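Local coordinates for protection of telomeres protein poz1 (PDB 5WE0) that binds telomeric DNA, interacts with pot1, rap1 and tpz1 in fission yeast shelterin, and negatively regulates telomerase and telomere length, at residues A[18-22]-A[234-240]; A[109-114]-A[226-231]; A[93-97]-A[169-174]. All coordinates share one frame. Residues are numbered along the deposited sequence.

Interaction 1: residues A[18-22]-A[234-240]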
loop_
_atom_site.group_PDB
_atom_site.type_symbol
_atom_site.label_atom_id
_atom_site.label_comp_id
_atom_site.label_asym_id
_atom_site.label_seq_id
_atom_site.Cartn_x
_atom_site.Cartn_y
_atom_site.Cartn_z
ATOM N N PHE A 18 15.486 4.690 1.538
ATOM C CA PHE A 18 14.157 4.318 1.051
ATOM C C PHE A 18 13.799 4.947 -0.289
ATOM O O PHE A 18 13.183 4.285 -1.131
ATOM C CB PHE A 18 13.084 4.690 2.087
ATOM C CG PHE A 18 12.919 3.666 3.172
ATOM C CD1 PHE A 18 13.693 2.503 3.164
ATOM C CD2 PHE A 18 11.978 3.848 4.187
ATOM C CE1 PHE A 18 13.548 1.538 4.165
ATOM C CE2 PHE A 18 11.817 2.881 5.191
ATOM C CZ PHE A 18 12.603 1.726 5.179
ATOM N N ILE A 19 14.172 6.204 -0.511
ATOM C CA ILE A 19 13.723 6.922 -1.698
ATOM C C ILE A 19 14.484 6.410 -2.914
ATOM O O ILE A 19 15.719 6.404 -2.941
ATOM C CB ILE A 19 13.878 8.438 -1.509
ATOM C CG1 ILE A 19 12.945 8.892 -0.384
ATOM C CG2 ILE A 19 13.536 9.168 -2.786
ATOM C CD1 ILE A 19 12.871 10.380 -0.175
ATOM N N LYS A 20 13.743 5.948 -3.913
ATOM C CA LYS A 20 14.289 5.364 -5.124
ATOM C C LYS A 20 13.700 6.041 -6.353
ATOM O O LYS A 20 12.580 6.569 -6.321
ATOM C CB LYS A 20 13.982 3.868 -5.184
ATOM C CG LYS A 20 14.581 3.024 -4.066
ATOM C CD LYS A 20 16.096 2.911 -4.227
ATOM C CE LYS A 20 16.671 1.894 -3.234
ATOM N NZ LYS A 20 18.160 1.753 -3.323
ATOM N N GLU A 21 14.489 6.051 -7.431
ATOM C CA GLU A 21 13.955 6.404 -8.745
ATOM C C GLU A 21 12.870 5.416 -9.160
ATOM O O GLU A 21 11.786 5.805 -9.625
ATOM C CB GLU A 21 15.082 6.425 -9.782
ATOM C CG GLU A 21 14.576 6.627 -11.208
ATOM C CD GLU A 21 15.689 6.752 -12.237
ATOM O OE1 GLU A 21 16.742 6.096 -12.070
ATOM O OE2 GLU A 21 15.496 7.495 -13.225
ATOM N N ASN A 22 13.165 4.127 -9.025
ATOM C CA ASN A 22 12.172 3.081 -9.199
ATOM C C ASN A 22 11.672 2.653 -7.824
ATOM O O ASN A 22 11.486 3.504 -6.948
ATOM C CB ASN A 22 12.742 1.912 -10.003
ATOM C CG ASN A 22 13.299 2.350 -11.342
ATOM O OD1 ASN A 22 12.583 2.919 -12.173
ATOM N ND2 ASN A 22 14.597 2.133 -11.543
ATOM N N ASP A 234 11.484 15.479 -3.102
ATOM C CA ASP A 234 12.483 14.923 -4.004
ATOM C C ASP A 234 12.329 13.418 -3.931
ATOM O O ASP A 234 12.571 12.815 -2.879
ATOM C CB ASP A 234 13.893 15.391 -3.632
ATOM C CG ASP A 234 14.980 14.796 -4.519
ATOM O OD1 ASP A 234 14.685 14.084 -5.509
ATOM O OD2 ASP A 234 16.161 15.125 -4.259
ATOM N N PHE A 235 11.895 12.827 -5.038
ATOM C CA PHE A 235 11.719 11.389 -5.168
ATOM C C PHE A 235 12.613 10.850 -6.265
ATOM O O PHE A 235 12.283 9.856 -6.918
ATOM C CB PHE A 235 10.255 11.034 -5.433
ATOM C CG PHE A 235 9.408 11.004 -4.180
ATOM C CD1 PHE A 235 9.483 9.919 -3.304
ATOM C CD2 PHE A 235 8.528 12.039 -3.889
ATOM C CE1 PHE A 235 8.730 9.883 -2.159
ATOM C CE2 PHE A 235 7.741 12.017 -2.729
ATOM C CZ PHE A 235 7.849 10.950 -1.857
ATOM N N LYS A 236 13.722 11.553 -6.505
ATOM C CA LYS A 236 14.742 11.146 -7.465
ATOM C C LYS A 236 14.124 10.897 -8.837
ATOM O O LYS A 236 14.524 9.993 -9.573
ATOM C CB LYS A 236 15.513 9.923 -6.952
ATOM C CG LYS A 236 16.299 10.235 -5.682
ATOM C CD LYS A 236 16.770 9.008 -4.906
ATOM C CE LYS A 236 17.567 9.466 -3.655
ATOM N NZ LYS A 236 18.082 8.358 -2.776
ATOM N N GLN A 237 13.155 11.738 -9.193
ATOM C CA GLN A 237 12.462 11.644 -10.470
ATOM C C GLN A 237 13.046 12.590 -11.513
ATOM O O GLN A 237 12.432 12.769 -12.569
ATOM C CB GLN A 237 10.962 11.940 -10.301
ATOM C CG GLN A 237 10.192 10.970 -9.445
ATOM C CD GLN A 237 10.303 9.554 -9.971
ATOM O OE1 GLN A 237 9.820 9.235 -11.058
ATOM N NE2 GLN A 237 10.960 8.699 -9.209
ATOM N N ARG A 238 14.221 13.177 -11.246
ATOM C CA ARG A 238 14.789 14.185 -12.144
ATOM C C ARG A 238 14.965 13.647 -13.564
ATOM O O ARG A 238 14.604 14.318 -14.538
ATOM C CB ARG A 238 16.115 14.712 -11.577
ATOM C CG ARG A 238 17.261 13.698 -11.503
ATOM C CD ARG A 238 18.631 14.378 -11.520
ATOM N NE ARG A 238 19.674 13.514 -12.078
ATOM C CZ ARG A 238 19.884 13.315 -13.380
ATOM N NH1 ARG A 238 19.110 13.901 -14.286
ATOM N NH2 ARG A 238 20.865 12.510 -13.778
ATOM N N GLU A 239 15.485 12.424 -13.705
ATOM C CA GLU A 239 15.702 11.861 -15.035
ATOM C C GLU A 239 14.404 11.537 -15.769
ATOM O O GLU A 239 14.431 11.370 -16.992
ATOM C CB GLU A 239 16.542 10.586 -14.935
ATOM C CG GLU A 239 17.270 10.189 -16.226
ATOM C CD GLU A 239 18.687 10.726 -16.326
ATOM O OE1 GLU A 239 19.218 11.178 -15.291
ATOM O OE2 GLU A 239 19.280 10.672 -17.435
ATOM N N ILE A 240 13.279 11.436 -15.061
ATOM C CA ILE A 240 11.982 11.216 -15.703
ATOM C C ILE A 240 11.286 12.529 -16.069
ATOM O O ILE A 240 10.706 12.644 -17.152
ATOM C CB ILE A 240 11.095 10.339 -14.785
ATOM C CG1 ILE A 240 11.641 8.910 -14.702
ATOM C CG2 ILE A 240 9.649 10.324 -15.258
ATOM C CD1 ILE A 240 11.982 8.441 -13.295
#

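Interaction 2: residues A[109-114]-A[226-231]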
loop_
_atom_site.group_PDB
_atom_site.type_symbol
_atom_site.label_atom_id
_atom_site.label_comp_id
_atom_site.label_asym_id
_atom_site.label_seq_id
_atom_site.Cartn_x
_atom_site.Cartn_y
_atom_site.Cartn_z
ATOM N N GLU A 109 -2.481 12.719 0.513
ATOM C CA GLU A 109 -1.383 13.677 0.378
ATOM C C GLU A 109 -1.147 14.081 -1.078
ATOM O O GLU A 109 -0.843 15.248 -1.363
ATOM C CB GLU A 109 -0.108 13.089 0.976
ATOM C CG GLU A 109 1.074 14.050 1.031
ATOM C CD GLU A 109 1.736 14.077 2.396
ATOM O OE1 GLU A 109 1.081 13.679 3.394
ATOM O OE2 GLU A 109 2.925 14.469 2.461
ATOM N N ARG A 110 -1.214 13.125 -2.014
ATOM C CA ARG A 110 -1.094 13.494 -3.423
ATOM C C ARG A 110 -2.190 14.485 -3.814
ATOM O O ARG A 110 -1.927 15.479 -4.503
ATOM C CB ARG A 110 -1.172 12.264 -4.311
ATOM C CG ARG A 110 -0.913 12.542 -5.765
ATOM C CD ARG A 110 -1.497 11.444 -6.624
ATOM N NE ARG A 110 -2.949 11.399 -6.459
ATOM C CZ ARG A 110 -3.796 12.266 -7.020
ATOM N NH1 ARG A 110 -3.341 13.247 -7.786
ATOM N NH2 ARG A 110 -5.101 12.158 -6.803
ATOM N N GLN A 111 -3.428 14.222 -3.387
ATOM C CA GLN A 111 -4.532 15.118 -3.719
ATOM C C GLN A 111 -4.283 16.534 -3.202
ATOM O O GLN A 111 -4.547 17.506 -3.913
ATOM C CB GLN A 111 -5.843 14.571 -3.192
ATOM C CG GLN A 111 -6.397 13.458 -4.053
ATOM C CD GLN A 111 -7.766 12.986 -3.586
ATOM O OE1 GLN A 111 -8.482 13.712 -2.889
ATOM N NE2 GLN A 111 -8.124 11.764 -3.947
ATOM N N ASN A 112 -3.829 16.675 -1.948
ATOM C CA ASN A 112 -3.516 18.014 -1.440
ATOM C C ASN A 112 -2.431 18.695 -2.256
ATOM O O ASN A 112 -2.541 19.883 -2.566
ATOM C CB ASN A 112 -3.104 17.983 0.024
ATOM C CG ASN A 112 -4.281 18.057 0.949
ATOM O OD1 ASN A 112 -5.339 17.484 0.684
ATOM N ND2 ASN A 112 -4.133 18.841 2.016
ATOM N N CYS A 113 -1.372 17.966 -2.609
ATOM C CA CYS A 113 -0.353 18.559 -3.463
ATOM C C CYS A 113 -0.953 19.159 -4.730
ATOM O O CYS A 113 -0.573 20.259 -5.138
ATOM C CB CYS A 113 0.707 17.517 -3.817
ATOM S SG CYS A 113 2.011 18.162 -4.873
ATOM N N MET A 114 -1.869 18.446 -5.384
ATOM C CA MET A 114 -2.382 18.962 -6.646
ATOM C C MET A 114 -3.225 20.219 -6.441
ATOM O O MET A 114 -3.262 21.093 -7.317
ATOM C CB MET A 114 -3.161 17.872 -7.376
ATOM C CG MET A 114 -2.218 16.816 -7.942
ATOM S SD MET A 114 -0.872 17.406 -8.999
ATOM C CE MET A 114 -1.450 16.870 -10.629
ATOM N N GLN A 226 4.360 13.556 -9.599
ATOM C CA GLN A 226 3.564 14.748 -9.273
ATOM C C GLN A 226 4.096 15.466 -8.043
ATOM O O GLN A 226 4.102 16.703 -7.985
ATOM C CB GLN A 226 2.092 14.408 -8.991
ATOM C CG GLN A 226 1.406 13.622 -10.039
ATOM C CD GLN A 226 -0.034 13.197 -9.669
ATOM O OE1 GLN A 226 -0.712 13.793 -8.825
ATOM N NE2 GLN A 226 -0.469 12.129 -10.281
ATOM N N LEU A 227 4.444 14.711 -7.012
ATOM C CA LEU A 227 4.923 15.335 -5.784
ATOM C C LEU A 227 6.218 16.100 -6.021
ATOM O O LEU A 227 6.391 17.203 -5.501
ATOM C CB LEU A 227 5.115 14.268 -4.710
ATOM C CG LEU A 227 3.824 13.622 -4.200
ATOM C CD1 LEU A 227 4.168 12.489 -3.263
ATOM C CD2 LEU A 227 2.926 14.627 -3.482
ATOM N N GLU A 228 7.118 15.557 -6.847
ATOM C CA GLU A 228 8.390 16.228 -7.097
ATOM C C GLU A 228 8.189 17.454 -7.981
ATOM O O GLU A 228 8.672 18.547 -7.665
ATOM C CB GLU A 228 9.389 15.267 -7.740
ATOM C CG GLU A 228 10.716 15.937 -8.129
ATOM C CD GLU A 228 11.836 14.942 -8.422
ATOM O OE1 GLU A 228 11.933 13.897 -7.732
ATOM O OE2 GLU A 228 12.604 15.189 -9.375
ATOM N N VAL A 229 7.425 17.294 -9.060
ATOM C CA VAL A 229 7.256 18.354 -10.044
ATOM C C VAL A 229 6.444 19.507 -9.451
ATOM O O VAL A 229 6.821 20.672 -9.582
ATOM C CB VAL A 229 6.613 17.781 -11.319
ATOM C CG1 VAL A 229 6.225 18.883 -12.284
ATOM C CG2 VAL A 229 7.553 16.789 -11.994
ATOM N N PHE A 230 5.346 19.204 -8.747
ATOM C CA PHE A 230 4.424 20.249 -8.301
ATOM C C PHE A 230 4.605 20.706 -6.858
ATOM O O PHE A 230 4.172 21.814 -6.525
ATOM C CB PHE A 230 2.971 19.778 -8.481
ATOM C CG PHE A 230 2.582 19.613 -9.913
ATOM C CD1 PHE A 230 2.360 20.729 -10.714
ATOM C CD2 PHE A 230 2.473 18.353 -10.476
ATOM C CE1 PHE A 230 2.017 20.584 -12.041
ATOM C CE2 PHE A 230 2.126 18.200 -11.807
ATOM C CZ PHE A 230 1.900 19.317 -12.589
ATOM N N CYS A 231 5.167 19.889 -5.982
ATOM C CA CYS A 231 5.489 20.302 -4.618
ATOM C C CYS A 231 6.985 20.143 -4.336
ATOM O O CYS A 231 7.785 19.840 -5.231
ATOM C CB CYS A 231 4.582 19.559 -3.631
ATOM S SG CYS A 231 2.777 19.876 -3.964
#

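Interaction 3: residues A[93-97]-A[169-174]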
loop_
_atom_site.group_PDB
_atom_site.type_symbol
_atom_site.label_atom_id
_atom_site.label_comp_id
_atom_site.label_asym_id
_atom_site.label_seq_id
_atom_site.Cartn_x
_atom_site.Cartn_y
_atom_site.Cartn_z
ATOM N N TYR A 93 -4.900 -10.468 6.832
ATOM C CA TYR A 93 -5.932 -9.434 6.950
ATOM C C TYR A 93 -5.392 -8.158 7.588
ATOM O O TYR A 93 -5.600 -7.050 7.073
ATOM C CB TYR A 93 -7.108 -9.977 7.768
ATOM C CG TYR A 93 -7.852 -8.910 8.474
ATOM C CD1 TYR A 93 -8.587 -7.953 7.742
ATOM C CD2 TYR A 93 -7.794 -8.801 9.871
ATOM C CE1 TYR A 93 -9.262 -6.921 8.378
ATOM C CE2 TYR A 93 -8.468 -7.762 10.524
ATOM C CZ TYR A 93 -9.203 -6.825 9.762
ATOM O OH TYR A 93 -9.881 -5.791 10.366
ATOM N N SER A 94 -4.701 -8.298 8.723
ATOM C CA SER A 94 -4.258 -7.133 9.476
ATOM C C SER A 94 -3.234 -6.321 8.680
ATOM O O SER A 94 -3.350 -5.091 8.573
ATOM C CB SER A 94 -3.689 -7.581 10.819
ATOM O OG SER A 94 -3.246 -6.472 11.578
ATOM N N LEU A 95 -2.250 -7.003 8.078
ATOM C CA LEU A 95 -1.232 -6.326 7.280
ATOM C C LEU A 95 -1.853 -5.612 6.084
ATOM O O LEU A 95 -1.547 -4.442 5.823
ATOM C CB LEU A 95 -0.175 -7.333 6.816
ATOM C CG LEU A 95 0.855 -6.878 5.775
ATOM C CD1 LEU A 95 1.820 -5.848 6.351
ATOM C CD2 LEU A 95 1.618 -8.064 5.172
ATOM N N ILE A 96 -2.712 -6.311 5.330
ATOM C CA ILE A 96 -3.283 -5.722 4.122
ATOM C C ILE A 96 -4.214 -4.563 4.473
ATOM O O ILE A 96 -4.282 -3.562 3.756
ATOM C CB ILE A 96 -4.012 -6.800 3.297
ATOM C CG1 ILE A 96 -3.029 -7.876 2.796
ATOM C CG2 ILE A 96 -4.753 -6.141 2.130
ATOM C CD1 ILE A 96 -1.832 -7.317 1.974
ATOM N N SER A 97 -4.924 -4.662 5.578
ATOM C CA SER A 97 -5.744 -3.543 6.022
ATOM C C SER A 97 -4.879 -2.318 6.332
ATOM O O SER A 97 -5.248 -1.187 5.986
ATOM C CB SER A 97 -6.565 -3.982 7.237
ATOM O OG SER A 97 -7.608 -3.086 7.509
ATOM N N LYS A 169 -15.395 -7.822 8.981
ATOM C CA LYS A 169 -14.687 -6.597 9.338
ATOM C C LYS A 169 -13.970 -5.999 8.133
ATOM O O LYS A 169 -14.082 -4.798 7.859
ATOM C CB LYS A 169 -13.696 -6.899 10.464
ATOM C CG LYS A 169 -12.982 -5.682 11.041
ATOM C CD LYS A 169 -13.945 -4.511 11.238
ATOM C CE LYS A 169 -13.218 -3.267 11.726
ATOM N NZ LYS A 169 -14.099 -2.062 11.760
ATOM N N PHE A 170 -13.235 -6.833 7.393
ATOM C CA PHE A 170 -12.481 -6.335 6.248
ATOM C C PHE A 170 -13.403 -5.762 5.184
ATOM O O PHE A 170 -13.086 -4.737 4.563
ATOM C CB PHE A 170 -11.619 -7.442 5.632
ATOM C CG PHE A 170 -10.847 -6.978 4.440
ATOM C CD1 PHE A 170 -9.621 -6.353 4.602
ATOM C CD2 PHE A 170 -11.373 -7.107 3.168
ATOM C CE1 PHE A 170 -8.910 -5.888 3.507
ATOM C CE2 PHE A 170 -10.683 -6.652 2.080
ATOM C CZ PHE A 170 -9.444 -6.033 2.248
ATOM N N LEU A 171 -14.552 -6.398 4.962
ATOM C CA LEU A 171 -15.435 -5.937 3.895
ATOM C C LEU A 171 -16.112 -4.616 4.253
ATOM O O LEU A 171 -16.304 -3.758 3.383
ATOM C CB LEU A 171 -16.472 -7.009 3.579
ATOM C CG LEU A 171 -15.868 -8.151 2.766
ATOM C CD1 LEU A 171 -16.868 -9.299 2.597
ATOM C CD2 LEU A 171 -15.324 -7.645 1.436
ATOM N N GLN A 172 -16.468 -4.434 5.526
ATOM C CA GLN A 172 -17.010 -3.155 5.979
ATOM C C GLN A 172 -15.996 -2.026 5.835
ATOM O O GLN A 172 -16.324 -0.953 5.322
ATOM C CB GLN A 172 -17.487 -3.293 7.423
ATOM C CG GLN A 172 -18.301 -4.559 7.632
ATOM C CD GLN A 172 -18.803 -4.720 9.049
ATOM O OE1 GLN A 172 -18.037 -4.575 10.008
ATOM N NE2 GLN A 172 -20.105 -4.968 9.195
ATOM N N ASP A 173 -14.750 -2.252 6.263
ATOM C CA ASP A 173 -13.745 -1.190 6.198
ATOM C C ASP A 173 -13.368 -0.852 4.764
ATOM O O ASP A 173 -13.190 0.322 4.429
ATOM C CB ASP A 173 -12.496 -1.586 6.978
ATOM C CG ASP A 173 -12.748 -1.722 8.465
ATOM O OD1 ASP A 173 -13.924 -1.708 8.888
ATOM O OD2 ASP A 173 -11.757 -1.867 9.210
ATOM N N TRP A 174 -13.248 -1.860 3.894
ATOM C CA TRP A 174 -12.621 -1.650 2.596
ATOM C C TRP A 174 -13.414 -2.159 1.408
ATOM O O TRP A 174 -13.128 -1.730 0.282
ATOM C CB TRP A 174 -11.236 -2.312 2.568
ATOM C CG TRP A 174 -10.339 -1.763 3.612
ATOM C CD1 TRP A 174 -9.925 -2.383 4.756
ATOM C CD2 TRP A 174 -9.769 -0.448 3.629
ATOM N NE1 TRP A 174 -9.124 -1.528 5.486
ATOM C CE2 TRP A 174 -9.012 -0.337 4.814
ATOM C CE3 TRP A 174 -9.822 0.645 2.751
ATOM C CZ2 TRP A 174 -8.303 0.823 5.141
ATOM C CZ3 TRP A 174 -9.118 1.792 3.075
ATOM C CH2 TRP A 174 -8.372 1.873 4.269
HETATM O O HOH W 1 -10.123 -4.039 7.944
#

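Interaction 1: residues A[18-22]-A[234-240]
I19 overlaps the backbone and ring of F235: its CG2 lies 3.7 Å from F235 CA and 4.2 Å from F235 CD1, while I19 CD1 rests 3.7 Å from D234 O. I19 is the first residue beyond helix 2-18, and its O accepts from K236 NZ at 3.1 Å. Further on, Q237 reaches back with its amide: NE2 donates to E21 O at 3.0 Å, tying the two segments together, and to F235 O at 2.9 Å, which holds the amide within its own segment. The aliphatic part of E21 lies along the K236 backbone, with CB 3.6 Å from K236 O. D234 OD1 accepts from K236 N at 2.9 Å, an Asx turn that shapes the loop before the N-cap residue Q237 and the short helix 238-241. F235 itself is buried against helices 209-230 and 54-64. Because both cross-segment hydrogen bonds run from a side-chain nitrogen to a main-chain carbonyl, the segments are joined without any strand-like backbone pairing.

Interaction 2: residues A[109-114]-A[226-231]
The C113 side chain, at chi1 t, points toward the other segment and meets C231, at chi1 m, in a disulfide with SG atoms 2.1 Å apart and chi3 of 119°. C231 is the first residue to leave helix 209-230, so the bond staples the end of that helix to helix 93-115. L227, chi1 m and chi2 t, extends beside it and sets CD2 3.7 Å from C113 CB. Within poz1's all-helical fold the two helical segments run nearly parallel, 24° between directions and 9.8 Å between axes. Q226 stretches out (m, t) to place OE1 2.9 Å from R110 NH1, which donates to it. R110 leaves its helix t, t and turns at chi3 p; its guanidinium also forms a salt bridge with E107 and a hydrogen bond with N134. M114 folds over through two m torsions, bringing SD 3.8 Å from F230 CD2 in a Met-aromatic contact, with its CG 3.5 Å from Q226 OE1.

Interaction 3: residues A[93-97]-A[169-174]
Apolar contacts centre on F170, whose CB lies 3.7 Å from Y93 CE1 and whose CE1 lies 4.4 Å from I96 CG2. The side chains of Y93, I96 and F170 also touch helix 130-157, through F156, I148 and M152, so this part of the interface rests on a third helix. Y93 leans across the gap at chi1 t and sets its OH 3.2 Å from K169 CG, over the aliphatic part of the lysine. Between the segments, the one direct hydrogen bond joins W174 to S97: indole NE1 donates to S97 OG at 3.0 Å, with the serine oxygen near the plane of the ring. W174 ends helix 164-174 and its side chain runs on to L100, E101 and E104, further along helix 93-115. A water sits between the side chains, 3.0 Å from Y93 OH and 2.7 Å from S97 OG, and it donates to D173 OD2 at 3.0 Å. The other carboxylate oxygen, D173 OD1, forms a salt bridge with K169 NZ at 2.9 Å, one turn back on the same helix. With segment axes 11.3 Å apart and only 5° between their directions, the pair is a widely spaced, near-parallel helix contact bridged by a single water, part of the helical bundle of poz1.

Interaction 2 is the buried contact of the three; interactions 1 and 3 are partly buried. Interactions 2 and 3 both use helix 93-115, one near its C-terminal end and the other at its start, with centres about 27 Å apart on opposite sides of the chain's centre. Interactions 1 and 2 lie on the same side and touch: E228 OE1 probably accepts from the backbone N atoms of F235 and Q237, 2.9 Å each, so segment 234-240 is fastened to helix 209-230, just before the disulfide. Chemistry follows place: side-chain-to-carbonyl bonds join interaction 1, a covalent link locks helices in interaction 2, and an indole-serine hydrogen bond, one water and apolar packing join helices in interaction 3.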